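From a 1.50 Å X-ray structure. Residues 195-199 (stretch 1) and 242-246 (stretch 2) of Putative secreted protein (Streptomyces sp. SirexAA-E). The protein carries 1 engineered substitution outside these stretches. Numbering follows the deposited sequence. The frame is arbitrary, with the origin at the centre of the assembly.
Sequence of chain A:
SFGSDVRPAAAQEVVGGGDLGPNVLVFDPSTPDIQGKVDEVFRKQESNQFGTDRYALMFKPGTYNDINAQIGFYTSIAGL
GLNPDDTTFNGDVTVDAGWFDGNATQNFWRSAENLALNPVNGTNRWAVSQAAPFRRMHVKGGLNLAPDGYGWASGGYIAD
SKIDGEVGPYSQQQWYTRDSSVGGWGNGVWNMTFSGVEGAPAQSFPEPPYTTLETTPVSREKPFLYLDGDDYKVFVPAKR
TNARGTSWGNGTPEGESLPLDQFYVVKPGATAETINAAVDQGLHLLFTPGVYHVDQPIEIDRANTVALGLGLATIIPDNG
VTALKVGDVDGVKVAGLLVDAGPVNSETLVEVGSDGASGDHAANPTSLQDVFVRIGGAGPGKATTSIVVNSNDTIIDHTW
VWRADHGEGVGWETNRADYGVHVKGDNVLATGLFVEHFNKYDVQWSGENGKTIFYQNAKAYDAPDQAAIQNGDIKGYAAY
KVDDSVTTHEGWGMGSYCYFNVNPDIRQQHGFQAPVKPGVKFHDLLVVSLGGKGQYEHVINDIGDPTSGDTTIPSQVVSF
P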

ATOM      1  N   SER A 195      -8.675   1.344 -12.595  1.00 11.67           N
ATOM      2  CA  SER A 195     -10.098   1.019 -12.420  1.00 10.90           C
ATOM      3  C   SER A 195     -10.848   2.283 -12.011  1.00 11.99           C
ATOM      4  O   SER A 195     -10.440   2.978 -11.095  1.00 12.85           O
ATOM      5  CB  SER A 195     -10.322  -0.119 -11.405  1.00 11.24           C
ATOM      6  OG  SER A 195      -9.897   0.208 -10.089  1.00 11.44           O
ATOM      7  N   GLY A 196     -11.931   2.594 -12.721  1.00 11.14           N
ATOM      8  CA  GLY A 196     -12.713   3.784 -12.424  1.00 11.62           C
ATOM      9  C   GLY A 196     -11.984   5.095 -12.671  1.00 11.25           C
ATOM     10  O   GLY A 196     -12.225   6.084 -11.983  1.00 12.25           O
ATOM     11  N   VAL A 197     -11.088   5.117 -13.655  1.00 11.26           N
ATOM     12  CA  VAL A 197     -10.311   6.322 -13.920  1.00 11.38           C
ATOM     13  C   VAL A 197     -10.812   7.034 -15.173  1.00 13.13           C
ATOM     14  O   VAL A 197     -10.671   6.533 -16.292  1.00 13.41           O
ATOM     15  CB  VAL A 197      -8.807   5.997 -14.067  1.00 12.40           C
ATOM     16  CG1 VAL A 197      -8.005   7.266 -14.385  1.00 13.17           C
ATOM     17  CG2 VAL A 197      -8.295   5.328 -12.791  1.00 12.70           C
ATOM     18  N   GLU A 198     -11.414   8.202 -14.974  1.00 13.38           N
ATOM     19  CA  GLU A 198     -11.813   9.050 -16.085  1.00 13.26           C
ATOM     20  C   GLU A 198     -10.549   9.554 -16.767  1.00 13.34           C
ATOM     21  O   GLU A 198      -9.652  10.088 -16.111  1.00 14.73           O
ATOM     22  CB  GLU A 198     -12.686  10.204 -15.591  1.00 14.41           C
ATOM     23  CG  GLU A 198     -13.972   9.714 -14.934  1.00 15.76           C
ATOM     24  CD  GLU A 198     -14.686  10.771 -14.107  1.00 19.19           C
ATOM     25  OE1 GLU A 198     -14.105  11.847 -13.859  1.00 20.64           O
ATOM     26  OE2 GLU A 198     -15.836  10.516 -13.693  1.00 22.21           O
ATOM     27  N   GLY A 199     -10.455   9.346 -18.074  1.00 13.87           N
ATOM     28  CA  GLY A 199      -9.281   9.762 -18.817  1.00 14.22           C
ATOM     29  C   GLY A 199      -8.222   8.682 -18.965  1.00 14.38           C
ATOM     30  O   GLY A 199      -7.193   8.917 -19.601  1.00 16.54           O
ATOM     31  N   ASN A 242     -19.238   0.052  -7.860  1.00 16.48           N
ATOM     32  CA  ASN A 242     -18.971   0.407  -9.251  1.00 15.02           C
ATOM     33  C   ASN A 242     -18.510   1.858  -9.357  1.00 15.81           C
ATOM     34  O   ASN A 242     -19.058   2.655 -10.122  1.00 16.80           O
ATOM     35  CB  ASN A 242     -20.207   0.157 -10.111  1.00 17.85           C
ATOM     36  CG  ASN A 242     -20.589  -1.304 -10.142  1.00 24.22           C
ATOM     37  OD1 ASN A 242     -19.726  -2.176 -10.252  1.00 26.73           O
ATOM     38  ND2 ASN A 242     -21.875  -1.582 -10.022  1.00 27.10           N
ATOM     39  N   ALA A 243     -17.503   2.180  -8.551  1.00 14.37           N
ATOM     40  CA  ALA A 243     -16.981   3.532  -8.436  1.00 13.10           C
ATOM     41  C   ALA A 243     -16.267   3.976  -9.708  1.00 13.46           C
ATOM     42  O   ALA A 243     -15.604   3.180 -10.375  1.00 13.26           O
ATOM     43  CB  ALA A 243     -16.036   3.619  -7.250  1.00 13.85           C
ATOM     44  N   ARG A 244     -16.397   5.261 -10.023  1.00 13.40           N
ATOM     45  CA  ARG A 244     -15.667   5.859 -11.128  1.00 12.46           C
ATOM     46  C   ARG A 244     -15.490   7.343 -10.852  1.00 12.74           C
ATOM     47  O   ARG A 244     -16.430   8.011 -10.410  1.00 14.26           O
ATOM     48  CB  ARG A 244     -16.390   5.628 -12.457  1.00 14.51           C
ATOM     49  CG  ARG A 244     -15.664   6.199 -13.676  1.00 13.47           C
ATOM     50  CD  ARG A 244     -16.315   5.753 -14.989  1.00 14.90           C
ATOM     51  NE  ARG A 244     -15.710   6.422 -16.140  1.00 16.44           N
ATOM     52  CZ  ARG A 244     -14.594   6.021 -16.743  1.00 15.64           C
ATOM     53  NH1 ARG A 244     -13.967   4.928 -16.326  1.00 15.39           N
ATOM     54  NH2 ARG A 244     -14.113   6.712 -17.775  1.00 16.74           N
ATOM     55  N   GLY A 245     -14.282   7.850 -11.099  1.00 13.69           N
ATOM     56  CA  GLY A 245     -13.973   9.246 -10.828  1.00 12.11           C
ATOM     57  C   GLY A 245     -13.833   9.530  -9.346  1.00 12.78           C
ATOM     58  O   GLY A 245     -13.955   8.629  -8.517  1.00 13.99           O
ATOM     59  N   THR A 246     -13.587  10.794  -9.009  1.00 12.98           N
ATOM     60  CA  THR A 246     -13.330  11.159  -7.626  1.00 13.03           C
ATOM     61  C   THR A 246     -14.611  11.187  -6.793  1.00 14.01           C
ATOM     62  O   THR A 246     -15.722  11.343  -7.319  1.00 14.65           O
ATOM     63  CB  THR A 246     -12.650  12.534  -7.519  1.00 13.21           C
ATOM     64  OG1 THR A 246     -13.554  13.549  -7.973  1.00 15.80           O
ATOM     65  CG2 THR A 246     -11.362  12.570  -8.344  1.00 13.84           C
TER
HETATM   66  O   HOH W   1     -11.751   3.995 -17.967  1.00 17.75           O
HETATM   67  O   HOH W   2     -14.067  12.619 -11.264  1.00 20.97           O
HETATM   68  O   HOH W   3     -17.451   8.887 -15.414  1.00 32.52           O

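Contact between residues 195-199 and 242-246, held by one direct hydrogen bond and three bridging waters. G245 N donates to G196 O (2.9 Å) at a nearly linear 173°, where the chains run closest; G196 CA also sits 3.6 Å from A243 O and R244 CA 3.6 Å from G196 O, both CA-H...O contacts. Glycine suits both partners: each has positive phi, and an ideal CB on G196 would fall 2.6 Å from A243 O, while one on G245 would fall 2.4 Å from E198 OE2. R244 leaves its backbone sideways, but with chi1 to chi3 all t it is extended as far as NE, where chi4 of 84° turns the guanidinium toward stretch 1, so that E198 CA and V197 C lie over one face; R244 NH2 is 3.7 Å from E198 CA. E198 (chi1 m, chi2 t) also starts sideways and ends nearer, its CG 3.9 Å from R244 NE and its OE2 3.6 Å from G245 CA. The carboxylate meets its partners through water: water 2 donates to E198 OE1 (2.7 Å) and accepts from T246 N (2.9 Å), and water 3 donates to E198 OE2 (2.9 Å) and accepts a weak bond from R244 NE (3.1 Å). Water 1 similarly joins R244 NH1 (2.9 Å) to V197 O (3.2 Å). The V197 CA-to-CB bond points away (chi1 t).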